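Side-chain contacts in diketoreductase (PDB 4E12), which reduces dicarbonyl compounds with NADH and probably also interconverts (3S)-3-hydroxyacyl-CoA and 3-oxoacyl-CoA, as in fatty acid beta-oxidation: residues Pro215-Ile218 against Asp219-Trp222; Ile235-Ile238 against Val239-Thr243. All coordinates share one frame; numbering follows the deposited sequence.

Contact 1. Residues Pro215-Ile218 against Asp219-Trp222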
loop_
_atom_site.group_PDB
_atom_site.type_symbol
_atom_site.label_atom_id
_atom_site.label_comp_id
_atom_site.label_asym_id
_atom_site.label_seq_id
_atom_site.Cartn_x
_atom_site.Cartn_y
_atom_site.Cartn_z
ATOM N N PRO A 215 12.642 -9.534 -3.861
ATOM C CA PRO A 215 11.256 -9.184 -4.226
ATOM C C PRO A 215 10.174 -10.094 -3.686
ATOM O O PRO A 215 9.119 -9.623 -3.260
ATOM C CB PRO A 215 11.262 -9.227 -5.759
ATOM C CG PRO A 215 12.647 -8.952 -6.127
ATOM C CD PRO A 215 13.491 -9.647 -5.060
ATOM N N GLU A 216 10.421 -11.396 -3.733
ATOM C CA GLU A 216 9.467 -12.372 -3.235
ATOM C C GLU A 216 9.183 -12.129 -1.757
ATOM O O GLU A 216 8.040 -12.205 -1.310
ATOM C CB GLU A 216 9.994 -13.803 -3.460
ATOM C CG GLU A 216 10.181 -14.190 -4.933
ATOM C CD GLU A 216 11.380 -13.520 -5.627
ATOM O OE1 GLU A 216 12.192 -12.841 -4.956
ATOM O OE2 GLU A 216 11.504 -13.679 -6.864
ATOM N N THR A 217 10.227 -11.831 -0.989
ATOM C CA THR A 217 10.052 -11.623 0.430
ATOM C C THR A 217 9.266 -10.337 0.707
ATOM O O THR A 217 8.402 -10.286 1.587
ATOM C CB THR A 217 11.420 -11.545 1.108
ATOM O OG1 THR A 217 12.090 -12.785 0.912
ATOM C CG2 THR A 217 11.279 -11.301 2.587
ATOM N N ILE A 218 9.567 -9.298 -0.048
ATOM C CA ILE A 218 8.898 -8.010 0.138
ATOM C C ILE A 218 7.416 -8.172 -0.210
ATOM O O ILE A 218 6.534 -7.731 0.539
ATOM C CB ILE A 218 9.603 -6.932 -0.718
ATOM C CG1 ILE A 218 11.069 -6.822 -0.265
ATOM C CG2 ILE A 218 8.873 -5.611 -0.645
ATOM C CD1 ILE A 218 11.935 -5.921 -1.108
ATOM N N ASP A 219 7.140 -8.842 -1.328
ATOM C CA ASP A 219 5.759 -9.046 -1.739
ATOM C C ASP A 219 4.960 -9.897 -0.757
ATOM O O ASP A 219 3.832 -9.527 -0.423
ATOM C CB ASP A 219 5.656 -9.632 -3.147
ATOM C CG ASP A 219 5.961 -8.612 -4.234
ATOM O OD1 ASP A 219 6.201 -7.428 -3.914
ATOM O OD2 ASP A 219 5.944 -8.992 -5.421
ATOM N N LYS A 220 5.510 -11.028 -0.297
ATOM C CA LYS A 220 4.738 -11.867 0.622
ATOM C C LYS A 220 4.469 -11.114 1.937
ATOM O O LYS A 220 3.394 -11.228 2.538
ATOM C CB LYS A 220 5.368 -13.258 0.850
ATOM C CG LYS A 220 6.667 -13.308 1.622
ATOM C CD LYS A 220 7.148 -14.766 1.763
ATOM C CE LYS A 220 8.510 -14.847 2.450
ATOM N NZ LYS A 220 9.007 -16.243 2.545
ATOM N N THR A 221 5.426 -10.298 2.358
ATOM C CA THR A 221 5.210 -9.486 3.538
ATOM C C THR A 221 3.995 -8.590 3.359
ATOM O O THR A 221 3.169 -8.475 4.265
ATOM C CB THR A 221 6.413 -8.601 3.855
ATOM O OG1 THR A 221 7.570 -9.417 4.068
ATOM C CG2 THR A 221 6.131 -7.782 5.099
ATOM N N TRP A 222 3.889 -7.927 2.210
ATOM C CA TRP A 222 2.758 -7.039 1.968
ATOM C C TRP A 222 1.442 -7.789 1.888
ATOM O O TRP A 222 0.430 -7.337 2.440
ATOM C CB TRP A 222 2.961 -6.223 0.697
ATOM C CG TRP A 222 1.955 -5.133 0.517
ATOM C CD1 TRP A 222 1.010 -5.050 -0.466
ATOM C CD2 TRP A 222 1.796 -3.951 1.327
ATOM N NE1 TRP A 222 0.290 -3.890 -0.334
ATOM C CE2 TRP A 222 0.750 -3.194 0.755
ATOM C CE3 TRP A 222 2.439 -3.459 2.475
ATOM C CZ2 TRP A 222 0.333 -1.956 1.289
ATOM C CZ3 TRP A 222 2.028 -2.251 3.002
ATOM C CH2 TRP A 222 0.987 -1.506 2.412
#
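The carbonyl oxygen of Thr217 is gripped twice by one residue, Thr221, a turn further along the helix. Thr221 N makes the regular i+4 bond to Thr217 O at 3.1 Å, and the hydroxyl of the same residue adds a shorter one, Thr221 OG1 to Thr217 O 2.8 Å. The two donors come in from opposite faces of the carbonyl plane, OG1 tilted 28° from it. The torsion explains the reach: OG1 stands anti to the carbonyl carbon of its own residue (chi1 -59°), which aims the hydroxyl back down the helix. The same i+4 pattern runs through Lys220 N to Glu216 O and Trp222 N to Ile218 O. At the start of the series Asp219 N bonds to Pro215 O at 2.9 Å.

This is the first two turns of helix 215-226, in the all-helical C-terminal part of a 3-hydroxyacyl-CoA dehydrogenase fold. Thr217 OG1 turns to Asp214, just ahead of the helix. Lys220 starts out with CG between its backbone N and carbonyl carbon (chi1 69°), a placement that lays the methylenes over the preceding turn. Lys220 CG sits 3.4 Å from Glu216 O. From there the chain runs on fully extended past Thr217, with Lys220 CE coming 4.1 Å from Thr217 CA. Asp219 has its carboxylate carbon CG 3.5 Å from Pro215 O, but its oxygens are spoken for by Tyr281 OH and the amide of Phe233, which hold the buried group in place. Ile218 reaches Phe233 and the helix 193-209, while Thr217 and Thr221 both pack on Ile182 of the second subunit.

Contact 2. Residues Ile235-Ile238 against Val239-Thr243. With SO4 (sulfate ion), chain I.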
loop_
_atom_site.group_PDB
_atom_site.type_symbol
_atom_site.label_atom_id
_atom_site.label_comp_id
_atom_site.label_asym_id
_atom_site.label_seq_id
_atom_site.Cartn_x
_atom_site.Cartn_y
_atom_site.Cartn_z
ATOM N N ILE A 235 2.935 -5.625 -8.579
ATOM C CA ILE A 235 2.386 -4.359 -9.077
ATOM C C ILE A 235 3.324 -3.700 -10.084
ATOM O O ILE A 235 2.853 -3.239 -11.124
ATOM C CB ILE A 235 2.045 -3.374 -7.924
ATOM C CG1 ILE A 235 0.951 -3.974 -7.036
ATOM C CG2 ILE A 235 1.663 -2.000 -8.476
ATOM C CD1 ILE A 235 0.548 -3.112 -5.839
ATOM N N PHE A 236 4.634 -3.643 -9.810
ATOM C CA PHE A 236 5.596 -3.128 -10.811
ATOM C C PHE A 236 5.494 -3.832 -12.162
ATOM O O PHE A 236 5.608 -3.198 -13.220
ATOM C CB PHE A 236 7.061 -3.262 -10.346
ATOM C CG PHE A 236 7.536 -2.142 -9.460
ATOM C CD1 PHE A 236 8.054 -2.406 -8.191
ATOM C CD2 PHE A 236 7.471 -0.822 -9.900
ATOM C CE1 PHE A 236 8.509 -1.358 -7.362
ATOM C CE2 PHE A 236 7.921 0.237 -9.086
ATOM C CZ PHE A 236 8.441 -0.037 -7.811
ATOM N N ASP A 237 5.350 -5.148 -12.137
ATOM C CA ASP A 237 5.178 -5.898 -13.389
ATOM C C ASP A 237 3.930 -5.446 -14.160
ATOM O O ASP A 237 3.947 -5.360 -15.387
ATOM C CB ASP A 237 5.137 -7.410 -13.157
ATOM C CG ASP A 237 6.499 -8.002 -12.827
ATOM O OD1 ASP A 237 7.526 -7.324 -13.020
ATOM O OD2 ASP A 237 6.544 -9.167 -12.383
ATOM N N ILE A 238 2.853 -5.164 -13.443
ATOM C CA ILE A 238 1.613 -4.714 -14.058
ATOM C C ILE A 238 1.736 -3.309 -14.632
ATOM O O ILE A 238 1.296 -3.055 -15.757
ATOM C CB ILE A 238 0.461 -4.791 -13.041
ATOM C CG1 ILE A 238 0.205 -6.257 -12.706
ATOM C CG2 ILE A 238 -0.766 -4.082 -13.580
ATOM C CD1 ILE A 238 -0.707 -6.486 -11.566
ATOM N N VAL A 239 2.333 -2.407 -13.864
ATOM C CA VAL A 239 2.629 -1.059 -14.333
ATOM C C VAL A 239 3.437 -1.134 -15.622
ATOM O O VAL A 239 3.172 -0.410 -16.586
ATOM C CB VAL A 239 3.460 -0.268 -13.286
ATOM C CG1 VAL A 239 3.834 1.114 -13.821
ATOM C CG2 VAL A 239 2.670 -0.121 -12.003
ATOM N N GLY A 240 4.419 -2.028 -15.635
ATOM C CA GLY A 240 5.344 -2.074 -16.743
ATOM C C GLY A 240 6.661 -1.530 -16.264
ATOM O O GLY A 240 6.708 -0.456 -15.649
ATOM N N LEU A 241 7.729 -2.266 -16.502
ATOM C CA LEU A 241 9.004 -1.844 -15.951
ATOM C C LEU A 241 9.635 -0.727 -16.766
ATOM O O LEU A 241 10.382 0.099 -16.227
ATOM C CB LEU A 241 9.927 -3.040 -15.762
ATOM C CG LEU A 241 9.399 -4.189 -14.896
ATOM C CD1 LEU A 241 10.560 -5.177 -14.686
ATOM C CD2 LEU A 241 8.856 -3.666 -13.557
ATOM N N THR A 242 9.325 -0.659 -18.055
ATOM C CA THR A 242 9.825 0.459 -18.838
ATOM C C THR A 242 9.211 1.741 -18.264
ATOM O O THR A 242 9.886 2.761 -18.095
ATOM C CB THR A 242 9.489 0.342 -20.361
ATOM O OG1 THR A 242 8.097 0.591 -20.572
ATOM C CG2 THR A 242 9.793 -1.056 -20.861
ATOM N N THR A 243 7.928 1.674 -17.932
ATOM C CA THR A 243 7.233 2.801 -17.318
ATOM C C THR A 243 7.814 3.128 -15.944
ATOM O O THR A 243 8.047 4.298 -15.620
ATOM C CB THR A 243 5.724 2.514 -17.185
ATOM O OG1 THR A 243 5.175 2.248 -18.486
ATOM C CG2 THR A 243 5.009 3.699 -16.553
HETATM S S SO4 I . 5.969 -1.415 -20.309
HETATM O O1 SO4 I . 7.173 -2.233 -20.499
HETATM O O2 SO4 I . 4.797 -2.278 -20.079
HETATM O O3 SO4 I . 5.744 -0.610 -21.522
HETATM O O4 SO4 I . 6.163 -0.520 -19.150
#
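Helix 232-239 gives out between Val239 and Gly240, and its last turn is closed by two backbone bonds. Val239 N meets Ile235 O at 2.9 Å in a nearly straight line, the N-H...O angle being 173°; Gly240 N reaches Phe236 O at the same length but more bent, at 146°. Gly240 then leaves helical geometry with a positive phi of 107° and serves as N-cap of the next helix, so one residue ends one helix and begins another. With phi and psi like these, only a residue without a side chain keeps clear of the Val239 carbonyl oxygen.

Beyond the turn Leu241 folds back on the helix it has just left. Its CD2 methyl lies 3.7 Å from Phe236 CB and 3.3 Å from Phe236 O, and the side chain runs alongside Asp237, the two pointing the same way. The Asp237 carboxylate is itself pinned by Tyr283 OH and by the amides of Phe280 and Tyr281, which secures the C-terminal tail to this helix. Val239 CG2, anti to its own carbonyl carbon, comes 4.1 Å from Ile235 CG2 as the side chains cross.

A sulfate, probably from the crystallisation liquor, is modelled at the start of the second helix, where Thr243 N and OG1 both bond to its O4, the amide at 3.1 Å. It stands too close to the Thr242 side chain, so its exact position is doubtful. Around this bend, Ile235 and Phe236 pack on Leu201 of helix 193-209, Phe236 meets the ring of Phe258, and Leu241 lies against Tyr266 and Ile267 of helix 253-267.

How the contacts relate
Both contacts are local, within the C-terminal helical part of the chain, and they come in series with neither nesting nor crossing. After helix 193-209, contact 1 forms the opening turns of helix 215-226; the chain then loops round into helix 232-239, and contact 2 makes the bend from its last turn into helix 241-249. Their nearest atoms are about 6 Å apart. Contact 1 is nonetheless tied directly, through Phe233, to the start of the helix whose end forms contact 2. Both also pack on helix 193-209 and hold the C-terminal tail: Asp219 bonds the Tyr281 hydroxyl and Asp237 its backbone amide. Contact 1 also faces the second subunit, whereas contact 2 is touched by no other protein chain.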